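Local coordinates for peptide synthetase, module 7 (Actinoplanes teichomyceticus, PDB 4TX3), which recruits, through its condensation-type X-domain, the oxygenases crucial for glycopeptide biosynthesis, here OxyB of the teicoplanin pathway, at residues I215-L221 with R357-V363; W208-G214 with F308-T312; R5-V11 with D182-W186; A65-I69 with R173-Q179. All blocks are in the same frame, centred on the assembly; numbering follows the deposited sequence.

Contact 1 (I215-L221 with R357-V363); sequences IDQETVL and RHPVYQV
Two irregular segments run side by side in the same direction, with CA atoms 6.8 Å apart at Gln217 and Val360 and 6.5 Å apart at Thr219 and Gln362. Residues 215-221 are mostly extended. In 357-363 the extended course is broken at Val360 (phi/psi 65/-55), the corner of a classic gamma turn closed by Tyr361 N to Pro359 O at 2.6 Å.

The hydrogen bonds centre on Gln362 (chi1 m, chi2 p). Its NE2 donates to His358 O at 2.7 Å, which orients the amide so that OE1 accepts from Thr219 OG1 at 2.9 Å and, weakly, from Thr219 N, also at 2.9 Å. Waters bridge backbone and side chains: one joins Gln217 O (2.7 Å) to Val360 N (3.2 Å), another the Thr219 hydroxyl OG1 (2.9 Å) to Gln362 N (2.8 Å).

Both segments belong to the condensation-domain fold: 215-221 comes after helix 200-211, whereas residues 357-363 lead into strand 363-369 of a mixed sheet, where Val363 also bonds to Gly285 of strand 281-288.

The charged pair lies at the more exposed end. Arg357 reaches across to Glu218, with NH2 2.9 Å and NE 3.3 Å from OE2, which Arg227 also engages.

Branched aliphatic side chains make the apolar contacts: Ile215 CD1 meets Val360 CG1 at 4.1 Å, and Leu221 CD2 meets Val363 CG2 at 3.9 Å, beside Leu269 and Leu273 of helix 261-278.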
# COMPACT_ATOMS: atom_id res chain seq x y z
N ILE B 215 25.40 30.41 1.12
CA ILE B 215 24.36 30.43 2.15
C ILE B 215 24.99 30.64 3.51
O ILE B 215 26.12 30.20 3.74
CB ILE B 215 23.54 29.14 2.16
CG1 ILE B 215 24.47 27.94 2.39
CG2 ILE B 215 22.77 28.99 0.86
CD1 ILE B 215 23.77 26.63 2.44
N ASP B 216 24.28 31.29 4.42
CA ASP B 216 24.79 31.45 5.78
C ASP B 216 24.90 30.10 6.47
O ASP B 216 24.34 29.11 5.99
CB ASP B 216 23.87 32.37 6.58
CG ASP B 216 23.62 33.67 5.87
OD1 ASP B 216 24.61 34.32 5.44
OD2 ASP B 216 22.44 34.05 5.74
N GLN B 217 25.61 30.03 7.60
CA GLN B 217 25.81 28.74 8.24
C GLN B 217 24.54 28.36 9.01
O GLN B 217 24.28 27.18 9.26
CB GLN B 217 27.01 28.75 9.19
CG GLN B 217 26.81 29.58 10.46
CD GLN B 217 27.99 29.52 11.43
OE1 GLN B 217 29.12 29.17 11.06
NE2 GLN B 217 27.73 29.89 12.69
N GLU B 218 23.76 29.38 9.34
CA GLU B 218 22.60 29.24 10.21
C GLU B 218 21.43 30.04 9.69
O GLU B 218 21.62 30.99 8.95
CB GLU B 218 22.93 29.71 11.62
CG GLU B 218 23.02 28.64 12.65
CD GLU B 218 23.09 29.19 14.07
OE1 GLU B 218 22.48 30.27 14.34
OE2 GLU B 218 23.74 28.56 14.93
N THR B 219 20.23 29.68 10.11
CA THR B 219 19.03 30.48 9.88
C THR B 219 18.80 31.31 11.14
O THR B 219 18.95 30.79 12.24
CB THR B 219 17.79 29.59 9.58
OG1 THR B 219 18.08 28.70 8.50
CG2 THR B 219 16.57 30.44 9.22
N VAL B 220 18.48 32.60 11.00
CA VAL B 220 18.15 33.42 12.16
C VAL B 220 16.78 33.08 12.70
O VAL B 220 15.79 33.21 11.99
CB VAL B 220 18.18 34.94 11.85
CG1 VAL B 220 17.63 35.73 13.03
CG2 VAL B 220 19.58 35.38 11.54
N LEU B 221 16.69 32.65 13.95
CA LEU B 221 15.41 32.21 14.51
C LEU B 221 15.21 32.78 15.91
O LEU B 221 16.17 33.24 16.52
CB LEU B 221 15.34 30.67 14.52
CG LEU B 221 15.49 29.96 13.16
CD1 LEU B 221 15.95 28.53 13.36
CD2 LEU B 221 14.20 29.98 12.34
N ARG B 357 24.78 21.83 15.23
CA ARG B 357 23.91 22.38 14.21
C ARG B 357 23.74 21.42 13.04
O ARG B 357 24.68 20.73 12.66
CB ARG B 357 24.48 23.71 13.72
CG ARG B 357 23.97 24.17 12.38
CD ARG B 357 24.78 25.33 11.85
NE ARG B 357 25.02 26.30 12.90
CZ ARG B 357 26.23 26.70 13.28
NH1 ARG B 357 27.31 26.19 12.69
NH2 ARG B 357 26.36 27.60 14.26
N HIS B 358 22.53 21.37 12.49
CA HIS B 358 22.30 20.68 11.23
C HIS B 358 22.81 21.55 10.07
O HIS B 358 22.45 22.73 9.98
CB HIS B 358 20.82 20.34 11.05
CG HIS B 358 20.55 19.36 9.95
ND1 HIS B 358 20.07 19.73 8.72
CD2 HIS B 358 20.70 18.01 9.90
CE1 HIS B 358 19.94 18.66 7.95
NE2 HIS B 358 20.32 17.61 8.65
N PRO B 359 23.65 20.98 9.19
CA PRO B 359 24.24 21.70 8.06
C PRO B 359 23.22 22.07 6.97
O PRO B 359 22.19 21.39 6.85
CB PRO B 359 25.27 20.71 7.53
CG PRO B 359 24.69 19.38 7.88
CD PRO B 359 24.05 19.57 9.21
N VAL B 360 23.51 23.12 6.19
CA VAL B 360 22.67 23.59 5.08
C VAL B 360 21.30 24.13 5.52
O VAL B 360 20.95 25.25 5.16
CB VAL B 360 22.41 22.49 4.03
CG1 VAL B 360 21.68 23.08 2.81
CG2 VAL B 360 23.70 21.83 3.61
N TYR B 361 20.52 23.34 6.26
CA TYR B 361 19.25 23.87 6.78
C TYR B 361 18.96 23.44 8.20
O TYR B 361 19.38 22.38 8.65
CB TYR B 361 18.07 23.49 5.87
CG TYR B 361 17.73 22.02 5.82
CD1 TYR B 361 18.38 21.16 4.93
CD2 TYR B 361 16.74 21.48 6.64
CE1 TYR B 361 18.06 19.82 4.87
CE2 TYR B 361 16.41 20.14 6.59
CZ TYR B 361 17.07 19.31 5.71
OH TYR B 361 16.74 17.97 5.66
N GLN B 362 18.22 24.30 8.91
CA GLN B 362 17.90 24.10 10.31
C GLN B 362 16.38 24.07 10.52
O GLN B 362 15.89 23.78 11.62
CB GLN B 362 18.56 25.19 11.16
CG GLN B 362 20.09 25.22 11.09
CD GLN B 362 20.62 25.84 9.80
OE1 GLN B 362 20.14 26.88 9.37
NE2 GLN B 362 21.60 25.19 9.19
N VAL B 363 15.64 24.39 9.45
CA VAL B 363 14.19 24.34 9.46
C VAL B 363 13.69 23.31 8.45
O VAL B 363 14.05 23.37 7.27
CB VAL B 363 13.56 25.71 9.13
CG1 VAL B 363 12.03 25.64 9.24
CG2 VAL B 363 14.14 26.78 10.03
O HOH W 1 23.00 26.75 6.62
O HOH W 2 25.34 25.30 7.70
O HOH W 3 16.78 26.30 7.64

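Contact 2 (W208-G214 with F308-T312); sequences WRNHLAG and FPVRT
In this condensation-type fold the last turn of helix 200-211, and the loop it runs into, pack on strand 306-313, which pairs antiparallel with 281-288. Residues 208-211 are helical and Leu212 (phi/psi -101/9) is the first to leave; its CA lies 7.0 Å from that of Arg311. Residues 308-312 form a regular strand, so Pro309 and Arg311 project toward the helix while Val310 turns away.

Pro309 is the first bump. Its compact, rigid, puckered ring fits the hollow between Trp208 and Leu212, one turn apart: CG is 3.9 Å from Trp208 CZ3 and 4.4 Å from Leu212 CD1. The indole (chi1 m) drives its edge at the strand, CZ3 lying 3.4 Å from Pro309 O and CH2 4.1 Å from Phe308 CE1, and NE1 bonds His337 O.

The second bump is the base of Arg311, whose CB packs into the notch formed by His211 NE2 (3.4 Å) and Leu212 CD2 (4.2 Å). His211 (chi1 t) reaches the strand edge turned from 281-288, where its NE2 accepts from Arg311 N at 3.2 Å.

Beyond CB, Arg311 is stretched out (chi1 to chi3 all t) past the helix end, and its NH2 forms a salt bridge with Asp281. Gly214 (phi/psi 86/24) allows a backbone course that would jam a CB against the preceding carbonyl. Arg311 NH1 donates to His211 O at 3.0 Å and Ala213 O at 2.9 Å.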
# COMPACT_ATOMS: atom_id res chain seq x y z
N TRP B 208 24.58 21.65 -7.18
CA TRP B 208 24.37 22.01 -5.79
C TRP B 208 25.36 23.06 -5.32
O TRP B 208 24.99 23.94 -4.53
CB TRP B 208 24.43 20.77 -4.89
CG TRP B 208 23.19 19.95 -5.02
CD1 TRP B 208 23.06 18.75 -5.66
CD2 TRP B 208 21.88 20.29 -4.54
NE1 TRP B 208 21.76 18.31 -5.60
CE2 TRP B 208 21.02 19.24 -4.92
CE3 TRP B 208 21.37 21.37 -3.83
CZ2 TRP B 208 19.66 19.24 -4.61
CZ3 TRP B 208 20.01 21.38 -3.52
CH2 TRP B 208 19.17 20.32 -3.91
N ARG B 209 26.61 22.97 -5.77
CA ARG B 209 27.61 23.98 -5.40
C ARG B 209 27.13 25.33 -5.89
O ARG B 209 27.32 26.35 -5.22
CB ARG B 209 28.99 23.66 -5.99
CG ARG B 209 29.72 22.50 -5.34
CD ARG B 209 30.98 22.12 -6.14
NE ARG B 209 31.81 23.30 -6.37
CZ ARG B 209 32.82 23.67 -5.58
NH1 ARG B 209 33.14 22.95 -4.51
NH2 ARG B 209 33.52 24.77 -5.86
N ASN B 210 26.49 25.33 -7.06
CA ASN B 210 25.95 26.54 -7.67
C ASN B 210 24.67 27.01 -6.97
O ASN B 210 24.57 28.17 -6.56
CB ASN B 210 25.68 26.32 -9.16
CG ASN B 210 26.97 26.28 -10.00
OD1 ASN B 210 28.02 26.76 -9.58
ND2 ASN B 210 26.88 25.72 -11.21
N HIS B 211 23.70 26.11 -6.81
CA HIS B 211 22.45 26.44 -6.14
C HIS B 211 22.70 26.95 -4.71
O HIS B 211 22.09 27.92 -4.29
CB HIS B 211 21.52 25.21 -6.14
CG HIS B 211 20.18 25.43 -5.51
ND1 HIS B 211 19.15 26.07 -6.16
CD2 HIS B 211 19.69 25.08 -4.29
CE1 HIS B 211 18.08 26.11 -5.37
NE2 HIS B 211 18.39 25.51 -4.23
N LEU B 212 23.61 26.32 -3.98
CA LEU B 212 23.80 26.63 -2.56
C LEU B 212 25.01 27.52 -2.27
O LEU B 212 25.38 27.72 -1.11
CB LEU B 212 23.93 25.34 -1.74
CG LEU B 212 22.66 24.48 -1.62
CD1 LEU B 212 22.91 23.23 -0.77
CD2 LEU B 212 21.50 25.30 -1.06
N ALA B 213 25.63 28.05 -3.32
CA ALA B 213 26.77 28.96 -3.18
C ALA B 213 26.48 30.18 -2.30
O ALA B 213 25.65 31.02 -2.65
CB ALA B 213 27.24 29.41 -4.54
N GLY B 214 27.16 30.27 -1.16
CA GLY B 214 27.09 31.45 -0.31
C GLY B 214 25.96 31.54 0.71
O GLY B 214 25.60 32.64 1.13
N PHE B 308 16.57 16.94 1.47
CA PHE B 308 16.37 17.65 0.22
C PHE B 308 16.15 19.13 0.54
O PHE B 308 15.05 19.55 0.94
CB PHE B 308 15.17 17.05 -0.54
CG PHE B 308 14.77 17.82 -1.77
CD1 PHE B 308 15.70 18.09 -2.77
CD2 PHE B 308 13.46 18.27 -1.93
CE1 PHE B 308 15.34 18.80 -3.91
CE2 PHE B 308 13.08 18.99 -3.06
CZ PHE B 308 14.03 19.26 -4.06
N PRO B 309 17.22 19.94 0.42
CA PRO B 309 17.23 21.36 0.75
C PRO B 309 16.85 22.21 -0.44
O PRO B 309 17.38 21.99 -1.52
CB PRO B 309 18.67 21.61 1.15
CG PRO B 309 19.43 20.67 0.26
CD PRO B 309 18.57 19.44 0.12
N VAL B 310 15.96 23.17 -0.25
CA VAL B 310 15.60 24.08 -1.33
C VAL B 310 15.82 25.51 -0.88
O VAL B 310 15.33 25.94 0.17
CB VAL B 310 14.15 23.86 -1.80
CG1 VAL B 310 13.74 24.96 -2.78
CG2 VAL B 310 14.02 22.48 -2.46
N ARG B 311 16.60 26.23 -1.67
CA ARG B 311 16.94 27.59 -1.35
C ARG B 311 15.92 28.51 -1.98
O ARG B 311 15.57 28.34 -3.15
CB ARG B 311 18.35 27.92 -1.83
CG ARG B 311 18.84 29.29 -1.46
CD ARG B 311 20.18 29.54 -2.12
NE ARG B 311 20.82 30.75 -1.64
CZ ARG B 311 22.10 31.04 -1.83
NH1 ARG B 311 22.88 30.19 -2.48
NH2 ARG B 311 22.60 32.17 -1.35
N THR B 312 15.42 29.47 -1.22
CA THR B 312 14.41 30.36 -1.77
C THR B 312 14.84 31.79 -1.57
O THR B 312 15.37 32.14 -0.53
CB THR B 312 13.03 30.09 -1.12
OG1 THR B 312 12.60 28.77 -1.48
CG2 THR B 312 12.00 31.08 -1.61

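Contact 3 (R5-V11 with D182-W186); sequences RPALEAV and DYAIW
An extended N-terminal arm, residues 5-11, lies along helix 180-191, antiparallel to it, on the surface of the condensation-type fold: Ala10 faces Asp182 (CA to CA 5.6 Å) and Leu8 faces Trp186 (6.0 Å).

Asp182 (chi1 m) comes first. Its OD1 accepts from Val11 N at 3.1 Å, while OD2 takes the backbone N of Gln179, the N-cap residue, as an aspartate at N3 of a helix can. A water joins Asp182 O (2.9 Å) to Glu9 O (2.6 Å). Tyr183, though its CB points away, touches Leu8, CD1 to CD1 4.4 Å. Ile185 makes an apolar contact with Val11, its CD1 3.7 Å from Val11 CG1.

Trp186 (chi1 t, chi2 68°) buries most surface. Leu8 CB stands over its five-membered ring, 3.9 Å from the centroid and 8° off the normal, a CH-pi contact. Pro6 CG touches CD1 at 3.9 Å, and the indole NE1 donates to Pro6 O at 2.7 Å.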
# COMPACT_ATOMS: atom_id res chain seq x y z
N ARG B 5 23.24 6.27 -14.57
CA ARG B 5 23.52 5.53 -13.34
C ARG B 5 23.89 4.09 -13.65
O ARG B 5 23.46 3.53 -14.66
CB ARG B 5 22.30 5.55 -12.40
CG ARG B 5 21.59 6.89 -12.38
CD ARG B 5 20.54 6.98 -11.28
NE ARG B 5 19.30 6.27 -11.59
CZ ARG B 5 18.20 6.31 -10.84
NH1 ARG B 5 18.17 7.03 -9.73
NH2 ARG B 5 17.12 5.64 -11.21
N PRO B 6 24.72 3.48 -12.79
CA PRO B 6 24.90 2.03 -12.90
C PRO B 6 23.63 1.28 -12.52
O PRO B 6 22.76 1.81 -11.83
CB PRO B 6 26.04 1.74 -11.91
CG PRO B 6 26.01 2.91 -10.96
CD PRO B 6 25.60 4.08 -11.78
N ALA B 7 23.50 0.05 -12.98
CA ALA B 7 22.35 -0.75 -12.61
C ALA B 7 22.35 -1.03 -11.12
O ALA B 7 23.37 -1.38 -10.53
CB ALA B 7 22.33 -2.05 -13.38
N LEU B 8 21.18 -0.85 -10.52
CA LEU B 8 20.94 -1.29 -9.16
C LEU B 8 20.58 -2.77 -9.21
O LEU B 8 19.54 -3.15 -9.74
CB LEU B 8 19.84 -0.45 -8.52
CG LEU B 8 19.31 -0.85 -7.14
CD1 LEU B 8 20.42 -0.82 -6.11
CD2 LEU B 8 18.14 0.03 -6.72
N GLU B 9 21.46 -3.62 -8.71
CA GLU B 9 21.20 -5.05 -8.77
C GLU B 9 21.94 -5.78 -7.66
O GLU B 9 22.83 -5.21 -7.01
CB GLU B 9 21.61 -5.62 -10.14
CG GLU B 9 23.09 -5.50 -10.48
CD GLU B 9 23.43 -6.18 -11.80
OE1 GLU B 9 24.54 -5.97 -12.33
OE2 GLU B 9 22.59 -6.93 -12.32
N ALA B 10 21.56 -7.03 -7.43
CA ALA B 10 22.26 -7.89 -6.49
C ALA B 10 23.72 -7.96 -6.90
O ALA B 10 24.03 -8.00 -8.09
CB ALA B 10 21.64 -9.27 -6.45
N VAL B 11 24.61 -7.99 -5.93
CA VAL B 11 26.04 -7.92 -6.24
C VAL B 11 26.79 -8.92 -5.37
O VAL B 11 26.40 -9.16 -4.24
CB VAL B 11 26.54 -6.46 -6.01
CG1 VAL B 11 27.96 -6.42 -5.48
CG2 VAL B 11 26.37 -5.64 -7.29
N ASP B 182 23.74 -4.14 -1.29
CA ASP B 182 23.64 -3.95 -2.74
C ASP B 182 23.34 -2.47 -3.09
O ASP B 182 23.87 -1.94 -4.06
CB ASP B 182 22.56 -4.87 -3.32
CG ASP B 182 22.80 -6.36 -3.00
OD1 ASP B 182 23.95 -6.84 -3.12
OD2 ASP B 182 21.83 -7.05 -2.62
N TYR B 183 22.48 -1.83 -2.30
CA TYR B 183 22.22 -0.40 -2.43
C TYR B 183 23.48 0.43 -2.13
O TYR B 183 23.82 1.35 -2.88
CB TYR B 183 21.07 0.03 -1.51
CG TYR B 183 20.70 1.49 -1.63
CD1 TYR B 183 19.98 1.95 -2.73
CD2 TYR B 183 21.09 2.41 -0.66
CE1 TYR B 183 19.65 3.31 -2.86
CE2 TYR B 183 20.78 3.76 -0.78
CZ TYR B 183 20.05 4.21 -1.87
OH TYR B 183 19.74 5.56 -1.99
N ALA B 184 24.17 0.10 -1.03
CA ALA B 184 25.38 0.80 -0.63
C ALA B 184 26.47 0.76 -1.70
O ALA B 184 27.16 1.75 -1.95
CB ALA B 184 25.92 0.23 0.68
N ILE B 185 26.62 -0.40 -2.34
CA ILE B 185 27.65 -0.58 -3.35
C ILE B 185 27.27 0.17 -4.62
O ILE B 185 28.13 0.66 -5.34
CB ILE B 185 27.88 -2.07 -3.67
CG1 ILE B 185 28.59 -2.74 -2.49
CG2 ILE B 185 28.71 -2.24 -4.94
CD1 ILE B 185 28.52 -4.24 -2.51
N TRP B 186 25.97 0.26 -4.87
CA TRP B 186 25.44 1.04 -5.97
C TRP B 186 25.76 2.53 -5.81
O TRP B 186 26.24 3.17 -6.76
CB TRP B 186 23.94 0.84 -6.07
CG TRP B 186 23.27 1.61 -7.15
CD1 TRP B 186 23.40 1.43 -8.48
CD2 TRP B 186 22.31 2.66 -6.98
NE1 TRP B 186 22.60 2.30 -9.17
CE2 TRP B 186 21.92 3.07 -8.27
CE3 TRP B 186 21.75 3.30 -5.86
CZ2 TRP B 186 20.99 4.09 -8.47
CZ3 TRP B 186 20.83 4.31 -6.07
CH2 TRP B 186 20.46 4.70 -7.37
O HOH W 4 23.88 -2.84 -6.81
O HOH W 5 25.79 -7.83 -1.90

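Contact 4 (A65-I69 with R173-Q179)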
# COMPACT_ATOMS: atom_id res chain seq x y z
N ALA B 65 16.73 -12.16 9.84
CA ALA B 65 17.24 -13.14 8.89
C ALA B 65 16.95 -12.63 7.48
O ALA B 65 17.80 -12.69 6.60
CB ALA B 65 16.63 -14.52 9.11
N ARG B 66 15.75 -12.10 7.29
CA ARG B 66 15.30 -11.59 6.00
C ARG B 66 16.09 -10.34 5.58
O ARG B 66 16.44 -10.20 4.41
CB ARG B 66 13.80 -11.30 6.07
CG ARG B 66 13.15 -10.72 4.82
CD ARG B 66 11.63 -10.74 5.01
NE ARG B 66 10.93 -9.89 4.04
CZ ARG B 66 10.62 -10.27 2.80
NH1 ARG B 66 10.94 -11.49 2.37
NH2 ARG B 66 9.98 -9.43 2.00
N HIS B 67 16.37 -9.45 6.54
CA HIS B 67 17.03 -8.16 6.28
C HIS B 67 18.44 -8.07 6.87
O HIS B 67 18.59 -7.87 8.07
CB HIS B 67 16.20 -7.00 6.85
CG HIS B 67 14.81 -6.92 6.30
ND1 HIS B 67 14.51 -6.24 5.14
CD2 HIS B 67 13.63 -7.40 6.77
CE1 HIS B 67 13.21 -6.33 4.91
NE2 HIS B 67 12.65 -7.02 5.88
N GLU B 68 19.46 -8.18 6.03
CA GLU B 68 20.85 -8.15 6.50
C GLU B 68 21.21 -6.94 7.35
O GLU B 68 21.98 -7.06 8.30
CB GLU B 68 21.81 -8.20 5.31
CG GLU B 68 21.89 -9.55 4.66
CD GLU B 68 22.66 -9.52 3.36
OE1 GLU B 68 23.19 -8.43 2.99
OE2 GLU B 68 22.73 -10.58 2.71
N ILE B 69 20.67 -5.78 7.02
CA ILE B 69 21.05 -4.58 7.75
C ILE B 69 20.71 -4.65 9.25
O ILE B 69 21.41 -4.04 10.05
CB ILE B 69 20.40 -3.30 7.14
CG1 ILE B 69 21.14 -2.07 7.67
CG2 ILE B 69 18.86 -3.27 7.35
CD1 ILE B 69 20.75 -0.79 7.02
N ARG B 173 9.11 -17.93 2.57
CA ARG B 173 9.08 -16.73 1.73
C ARG B 173 10.20 -16.73 0.72
O ARG B 173 11.27 -17.28 0.98
CB ARG B 173 9.20 -15.45 2.57
CG ARG B 173 8.43 -15.46 3.88
CD ARG B 173 8.27 -14.05 4.42
NE ARG B 173 7.56 -13.20 3.48
CZ ARG B 173 7.42 -11.89 3.61
NH1 ARG B 173 7.95 -11.26 4.65
NH2 ARG B 173 6.76 -11.21 2.70
N ALA B 174 9.96 -16.10 -0.42
CA ALA B 174 11.03 -15.71 -1.34
C ALA B 174 11.95 -14.67 -0.68
O ALA B 174 11.48 -13.74 -0.02
CB ALA B 174 10.43 -15.15 -2.63
N PRO B 175 13.26 -14.82 -0.87
CA PRO B 175 14.25 -13.85 -0.37
C PRO B 175 14.11 -12.47 -1.01
O PRO B 175 13.53 -12.39 -2.10
CB PRO B 175 15.59 -14.48 -0.75
CG PRO B 175 15.27 -15.39 -1.90
CD PRO B 175 13.88 -15.90 -1.65
N LEU B 176 14.58 -11.42 -0.36
CA LEU B 176 14.62 -10.10 -1.00
C LEU B 176 15.44 -10.19 -2.28
O LEU B 176 16.36 -11.00 -2.39
CB LEU B 176 15.23 -9.04 -0.08
CG LEU B 176 14.46 -8.65 1.18
CD1 LEU B 176 15.25 -7.65 2.01
CD2 LEU B 176 13.11 -8.10 0.79
N ALA B 177 15.11 -9.37 -3.27
CA ALA B 177 15.93 -9.33 -4.46
C ALA B 177 17.22 -8.57 -4.13
O ALA B 177 18.32 -8.99 -4.51
CB ALA B 177 15.18 -8.67 -5.62
N LEU B 178 17.08 -7.48 -3.40
CA LEU B 178 18.19 -6.66 -2.93
C LEU B 178 18.31 -6.64 -1.42
O LEU B 178 17.32 -6.48 -0.72
CB LEU B 178 18.04 -5.22 -3.43
CG LEU B 178 17.95 -5.06 -4.94
CD1 LEU B 178 17.91 -3.58 -5.25
CD2 LEU B 178 19.15 -5.73 -5.60
N GLN B 179 19.54 -6.80 -0.93
CA GLN B 179 19.89 -6.45 0.45
C GLN B 179 20.51 -5.04 0.51
O GLN B 179 20.96 -4.53 -0.51
CB GLN B 179 20.87 -7.47 1.03
CG GLN B 179 20.27 -8.85 1.14
CD GLN B 179 19.18 -8.93 2.20
OE1 GLN B 179 19.12 -8.11 3.13
NE2 GLN B 179 18.32 -9.94 2.06
O HOH W 6 15.74 -11.96 2.21
O HOH W 7 9.19 -12.59 0.09
O HOH W 8 19.39 -5.40 4.31
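Arg66, Gln179 and Leu176 carry most of this contact. From the last turn of helix 53-66, Arg66 extends a long side chain whose guanidinium is sandwiched: Leu176 CD2 lies over one face, 3.6 Å from NH2, and the Arg173 guanidinium stacks on the other, centres 3.7 Å apart and planes at 16°. Its NH1 reaches Ala174 O only weakly (3.3 Å), helped by a water bound to both. Leu176 also touches the His67 ring, CD1 to ND1 3.5 Å.

Gln179, N-cap of helix 180-191, offers a primary amide that imitates a peptide group. NE2 donates to Arg66 O at 3.0 Å and OE1 accepts from Glu68 N at 2.9 Å, so it brackets His67, where the helix ends.

Two stacked arginines would repel, but Asp157, bridged to both, offsets part of the charge within the chain, and Asp168 of the OxyB chain, paired with Arg173, supplies another carboxylate. The chemistry implies a shared charge cluster at the OxyB interface, consistent with a part in recruiting the oxygenase.

The four contacts fall into two touching pairs. Contacts 1 and 2, centres 12 Å apart, interlock along the chain, their segments alternating; Val360 CG1 packs against Pro309 CB at 3.7 Å and Leu212 CD1 at 3.8 Å, so one apolar patch serves both. Contacts 3 and 4, centres 15 Å apart, are nested, contact 4 lying inside the loop that contact 3 closes, and Leu178 CD2 comes within 3.3 Å of Ala10 N. The pairs do not touch: contacts 2 and 3 come to about 12 Å between nearest atoms, while contacts 1 and 4, centres 38 Å apart, lie on opposite sides of the chain's centre. Contact 4 alone touches OxyB; contact 3 adjoins contact 4 through Leu178 and Ala177.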